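Local coordinates for MerB2 (Bacillus megaterium, PDB 5C17), which binds mercury(II) and, as a member of the MerB family, probably cleaves the carbon-mercury bond of organomercurial compounds, at residues Q64-V69 with S156-G162; W101-L107 with C165-Y170. All coordinates share one frame. Where two conformers were deposited one is given. Residue numbers count along the deposited sequence, not the author numbering.

Contact 1. Residues Q64-V69 with S156-G162; sequences QRQMIV and SEAPWAG. With DTV ((2S,3S)-1,4-dimercaptobutane-2,3-diol), chain D.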
# COMPACT_ATOMS: atom_id res chain seq x y z
N GLN A 64 -13.25 7.72 -3.42
CA GLN A 64 -13.73 8.25 -2.14
C GLN A 64 -13.02 7.55 -0.98
O GLN A 64 -12.63 8.20 0.00
CB GLN A 64 -15.25 8.09 -2.01
CG GLN A 64 -16.07 9.03 -2.90
CD GLN A 64 -17.58 8.75 -2.88
OE1 GLN A 64 -18.03 7.59 -2.77
NE2 GLN A 64 -18.37 9.81 -3.00
N ARG A 65 -12.83 6.24 -1.10
CA ARG A 65 -12.17 5.44 -0.07
C ARG A 65 -10.64 5.57 -0.15
O ARG A 65 -9.92 5.01 0.66
CB ARG A 65 -12.55 3.96 -0.23
CG ARG A 65 -13.98 3.66 0.15
CD ARG A 65 -14.32 2.19 -0.04
NE ARG A 65 -15.60 1.82 0.55
CZ ARG A 65 -15.76 1.49 1.82
NH1 ARG A 65 -14.71 1.49 2.63
NH2 ARG A 65 -16.96 1.16 2.27
N GLN A 66 -10.17 6.34 -1.11
CA GLN A 66 -8.74 6.54 -1.36
C GLN A 66 -8.00 5.20 -1.48
O GLN A 66 -6.85 5.07 -1.08
CB GLN A 66 -8.12 7.45 -0.31
CG GLN A 66 -8.78 8.80 -0.25
CD GLN A 66 -8.14 9.75 0.74
OE1 GLN A 66 -7.44 9.34 1.65
NE2 GLN A 66 -8.38 11.03 0.56
N MET A 67 -8.70 4.22 -2.05
CA MET A 67 -8.11 2.96 -2.45
C MET A 67 -7.45 3.03 -3.82
O MET A 67 -6.66 2.16 -4.18
CB MET A 67 -9.16 1.85 -2.43
CG MET A 67 -9.58 1.49 -1.02
SD MET A 67 -10.96 0.34 -0.94
CE MET A 67 -10.19 -1.10 -1.67
N ILE A 68 -7.81 4.08 -4.56
CA ILE A 68 -7.09 4.51 -5.75
C ILE A 68 -6.87 6.01 -5.60
O ILE A 68 -7.58 6.68 -4.85
CB ILE A 68 -7.86 4.20 -7.06
CG1 ILE A 68 -9.17 5.00 -7.15
CG2 ILE A 68 -8.12 2.70 -7.18
CD1 ILE A 68 -9.91 4.82 -8.45
N VAL A 69 -5.87 6.50 -6.31
CA VAL A 69 -5.52 7.92 -6.31
C VAL A 69 -5.54 8.43 -7.73
O VAL A 69 -5.00 7.80 -8.63
CB VAL A 69 -4.13 8.19 -5.67
CG1 VAL A 69 -3.63 9.61 -5.96
CG2 VAL A 69 -4.20 7.93 -4.19
N SER A 156 -12.24 -0.63 8.27
CA SER A 156 -12.92 -0.85 6.98
C SER A 156 -13.61 0.36 6.37
O SER A 156 -13.95 0.31 5.23
CB SER A 156 -13.96 -1.88 7.11
OG SER A 156 -14.99 -1.42 7.87
N GLU A 157 -13.73 1.44 7.12
CA GLU A 157 -14.32 2.64 6.55
C GLU A 157 -13.32 3.77 6.39
O GLU A 157 -13.64 4.79 5.80
CB GLU A 157 -15.51 3.09 7.40
CG GLU A 157 -16.74 2.24 7.18
CD GLU A 157 -17.30 2.35 5.77
OE1 GLU A 157 -17.43 3.47 5.23
OE2 GLU A 157 -17.62 1.29 5.18
N ALA A 158 -12.10 3.57 6.88
CA ALA A 158 -11.09 4.60 6.82
C ALA A 158 -10.54 4.67 5.41
O ALA A 158 -10.31 3.64 4.80
CB ALA A 158 -9.97 4.28 7.80
N PRO A 159 -10.33 5.89 4.90
CA PRO A 159 -9.66 5.99 3.61
C PRO A 159 -8.20 5.55 3.72
O PRO A 159 -7.59 5.67 4.79
CB PRO A 159 -9.76 7.47 3.26
CG PRO A 159 -9.94 8.17 4.57
CD PRO A 159 -10.67 7.22 5.45
N TRP A 160 -7.64 5.04 2.62
CA TRP A 160 -6.30 4.48 2.64
C TRP A 160 -5.22 5.57 2.39
O TRP A 160 -4.56 6.01 3.32
CB TRP A 160 -6.14 3.35 1.61
CG TRP A 160 -6.91 2.05 1.82
CD1 TRP A 160 -8.11 1.88 2.45
CD2 TRP A 160 -6.52 0.75 1.34
NE1 TRP A 160 -8.47 0.54 2.42
CE2 TRP A 160 -7.51 -0.17 1.75
CE3 TRP A 160 -5.41 0.27 0.61
CZ2 TRP A 160 -7.44 -1.53 1.44
CZ3 TRP A 160 -5.34 -1.09 0.33
CH2 TRP A 160 -6.34 -1.97 0.74
N ALA A 161 -5.06 6.01 1.14
CA ALA A 161 -3.86 6.76 0.77
C ALA A 161 -3.65 8.02 1.60
O ALA A 161 -2.53 8.32 2.01
CB ALA A 161 -3.90 7.14 -0.71
N GLY A 162 -4.73 8.76 1.86
CA GLY A 162 -4.65 10.00 2.60
C GLY A 162 -5.22 9.91 4.01
O GLY A 162 -5.48 10.93 4.66
S1 DTV D . -7.30 0.70 6.50
C1 DTV D . -5.80 -0.09 5.91
C2 DTV D . -5.22 0.56 4.67
O2 DTV D . -4.78 1.85 4.96
C3 DTV D . -4.05 -0.22 4.06
O3 DTV D . -4.50 -1.49 3.64
C4 DTV D . -2.88 -0.40 5.02
S4 DTV D . -1.34 -0.73 4.17
O HOH W 1 -12.10 2.08 2.54
O HOH W 2 -8.57 10.90 4.06
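Arg-65, Gln-66 and Trp-160 bury the most surface here. The Arg-65 side chain runs out along 156-162 and meets it edge-on with its guanidinium: NH1 donates to Ser-156 O (3.0 Å) and, through a water, reaches Ala-158 O, while NH2 forms a salt bridge with Glu-157 OE2 (3.0 Å), a carboxylate that also pairs with Lys-17 of helix 5-17. Gln-66, with positive phi, ends helix 52-64 in a Schellman motif. The turn leaves two carbonyls for the start of helix 160-164: Trp-160 N donates to Arg-65 O and Ala-161 N to Gln-66 O, both at 3.0 Å, and Gln-66 OE1 takes a weak bond from Gly-162 N (2.8 Å). The Trp-160 indole lies between Met-67, whose CG sits 3.7 Å from the five-membered ring centroid in a CH-pi contact, and dithiol atom O3 over its opposite face. A helix C-terminus thus meets a helix N-terminus, with Pro-159 at the N-cap position, behind a wall of the ligand pocket.

Contact 2. Residues W101-L107 with C165-Y170; sequences WCAISTL and CKQIHY. With HG (mercury (II) ion), chain B; DTV ((2S,3S)-1,4-dimercaptobutane-2,3-diol), chain D.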
# COMPACT_ATOMS: atom_id res chain seq x y z
N TRP A 101 2.53 3.77 -0.76
CA TRP A 101 1.83 4.73 0.09
C TRP A 101 2.32 4.73 1.54
O TRP A 101 2.14 5.73 2.23
CB TRP A 101 0.33 4.48 0.08
CG TRP A 101 -0.32 4.77 -1.24
CD1 TRP A 101 0.22 5.43 -2.30
CD2 TRP A 101 -1.64 4.40 -1.62
NE1 TRP A 101 -0.69 5.49 -3.34
CE2 TRP A 101 -1.85 4.88 -2.94
CE3 TRP A 101 -2.68 3.74 -0.98
CZ2 TRP A 101 -3.03 4.67 -3.62
CZ3 TRP A 101 -3.87 3.54 -1.66
CH2 TRP A 101 -4.03 4.01 -2.96
N CYS A 102 2.90 3.63 2.02
CA CYS A 102 3.37 3.56 3.40
C CYS A 102 4.40 2.45 3.54
O CYS A 102 4.65 1.67 2.62
CB CYS A 102 2.21 3.33 4.37
SG CYS A 102 1.54 1.65 4.31
N ALA A 103 4.96 2.36 4.74
CA ALA A 103 5.99 1.36 5.04
C ALA A 103 5.48 -0.06 4.85
O ALA A 103 6.19 -0.92 4.34
CB ALA A 103 6.45 1.55 6.46
N ILE A 104 4.27 -0.34 5.29
CA ILE A 104 3.75 -1.69 5.14
C ILE A 104 3.65 -2.04 3.65
O ILE A 104 4.03 -3.15 3.26
CB ILE A 104 2.39 -1.87 5.83
CG1 ILE A 104 2.57 -1.79 7.35
CG2 ILE A 104 1.78 -3.20 5.44
CD1 ILE A 104 1.27 -1.78 8.13
N SER A 105 3.14 -1.11 2.84
CA SER A 105 2.97 -1.34 1.42
C SER A 105 4.29 -1.71 0.75
O SER A 105 4.32 -2.53 -0.15
CB SER A 105 2.36 -0.10 0.73
OG SER A 105 1.05 0.15 1.20
N THR A 106 5.39 -1.07 1.17
CA THR A 106 6.69 -1.37 0.55
C THR A 106 7.01 -2.86 0.55
O THR A 106 7.65 -3.36 -0.37
CB THR A 106 7.91 -0.62 1.19
OG1 THR A 106 8.15 -1.03 2.54
CG2 THR A 106 7.74 0.89 1.12
N LEU A 107 6.63 -3.54 1.62
CA LEU A 107 6.95 -4.96 1.79
C LEU A 107 5.81 -5.85 1.32
O LEU A 107 6.02 -6.84 0.61
CB LEU A 107 7.32 -5.22 3.25
CG LEU A 107 8.68 -4.62 3.64
CD1 LEU A 107 8.82 -4.51 5.12
CD2 LEU A 107 9.84 -5.41 3.06
N CYS A 165 -2.88 5.27 5.67
CA CYS A 165 -1.50 5.14 5.20
C CYS A 165 -0.62 6.27 5.77
O CYS A 165 0.57 6.06 5.98
CB CYS A 165 -1.41 5.09 3.67
SG CYS A 165 -2.08 3.56 2.96
N LYS A 166 -1.21 7.43 6.04
CA LYS A 166 -0.46 8.55 6.63
C LYS A 166 -0.14 8.34 8.11
O LYS A 166 0.64 9.10 8.68
CB LYS A 166 -1.21 9.88 6.45
CG LYS A 166 -1.34 10.37 5.02
CD LYS A 166 -2.22 11.65 4.91
CE LYS A 166 -1.60 12.88 5.59
NZ LYS A 166 -2.47 14.08 5.44
N GLN A 167 -0.75 7.33 8.72
CA GLN A 167 -0.54 7.03 10.14
C GLN A 167 0.45 5.88 10.38
O GLN A 167 0.77 5.57 11.52
CB GLN A 167 -1.88 6.68 10.79
CG GLN A 167 -2.92 7.79 10.75
CD GLN A 167 -4.27 7.31 11.23
OE1 GLN A 167 -5.24 7.28 10.47
NE2 GLN A 167 -4.34 6.92 12.50
N ILE A 168 0.93 5.27 9.29
CA ILE A 168 1.85 4.15 9.34
C ILE A 168 3.23 4.71 8.98
O ILE A 168 3.34 5.49 8.12
CB ILE A 168 1.41 3.08 8.34
CG1 ILE A 168 0.08 2.44 8.79
CG2 ILE A 168 2.53 2.07 8.06
CD1 ILE A 168 -0.63 1.66 7.71
N HIS A 169 4.24 4.24 9.70
CA HIS A 169 5.59 4.74 9.55
C HIS A 169 6.66 3.67 9.70
O HIS A 169 6.50 2.66 10.32
CB HIS A 169 5.86 5.78 10.66
CG HIS A 169 4.84 6.85 10.77
ND1 HIS A 169 4.60 7.77 9.77
CD2 HIS A 169 4.00 7.15 11.77
CE1 HIS A 169 3.64 8.58 10.16
NE2 HIS A 169 3.25 8.21 11.36
N TYR A 170 7.79 3.97 9.07
CA TYR A 170 9.05 3.29 9.32
C TYR A 170 9.73 4.08 10.45
O TYR A 170 9.70 5.27 10.48
CB TYR A 170 10.02 3.31 8.12
CG TYR A 170 9.97 2.10 7.17
CD1 TYR A 170 10.23 0.82 7.60
CD2 TYR A 170 9.73 2.28 5.83
CE1 TYR A 170 10.23 -0.23 6.74
CE2 TYR A 170 9.71 1.22 4.97
CZ TYR A 170 9.95 -0.04 5.43
OH TYR A 170 9.97 -1.13 4.63
HG HG B . -0.69 1.70 3.51
S1 DTV D . -7.30 0.70 6.50
C1 DTV D . -5.80 -0.09 5.91
C2 DTV D . -5.22 0.56 4.67
O2 DTV D . -4.78 1.85 4.96
C3 DTV D . -4.05 -0.22 4.06
O3 DTV D . -4.50 -1.49 3.64
C4 DTV D . -2.88 -0.40 5.02
S4 DTV D . -1.34 -0.73 4.17
O HOH W 3 4.99 4.83 6.05
O HOH W 4 -1.81 0.77 1.52
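The start of helix 103-113 lies against the turn leading into strand 169-171, with CA atoms closest at Cys-102 and Cys-165 (5.4 Å) and at Ala-103 and Tyr-170 (5.6 Å). No direct backbone hydrogen bond joins the two segments; instead a water accepts from Ala-103 N (2.8 Å) and donates to Ile-168 O (2.7 Å). Cys-102 is the helix N-cap, and its SG accepts from Ser-105 N at 3.5 Å. Facing it, Cys-165 directs its side chain toward the same spot, so that Cys-102 SG and Cys-165 SG each bind mercury at 2.4 Å. S4 of the dithiol at 2.6 Å and a water at 2.5 Å, itself donating to Ser-105 OG, add to the metal's ligands. Cys-165 SG also approaches the edge of the Trp-101 ring.

Ile-168 CG2 packs against Cys-102 SG and Ile-104 CG1, 3.9 Å from each. Farther along, Ala-103 CB sits over the Tyr-170 ring, 3.6 Å from its centroid, a CH-pi contact, and Tyr-170 OH donates to Thr-106 OG1 (2.8 Å), which in turn donates to Ala-103 O. Ile-119 and Ile-149 continue this apolar core. Two cysteines brought together from distant parts of the chain, one capping a helix, form the mercury-binding pair known from MerB, with Ser-105 where the family's usual aspartate would be.

Overall arrangement
From the N terminus, the chain leaves helix 52-64 through 64-69, enters the large antiparallel sheet at strand 68-70, and reaches 101-107 at the start of helix 103-113. It then completes that sheet and passes through strand 148-151 before 156-162 returns to 64-69, closing the loop of contact 1. Soon afterwards 165-170 returns to 101-107 and closes contact 2, so the two loops cross rather than nest. Helix 160-164 leads almost directly from one contact to the other, with Trp-160 O close enough to Cys-165 N for a probable hydrogen bond. Trp-101 packs against Gln-66, Met-67 and Val-69. Together the contacts join the N-terminal helices, both sheets and the dithiol-mercury pocket.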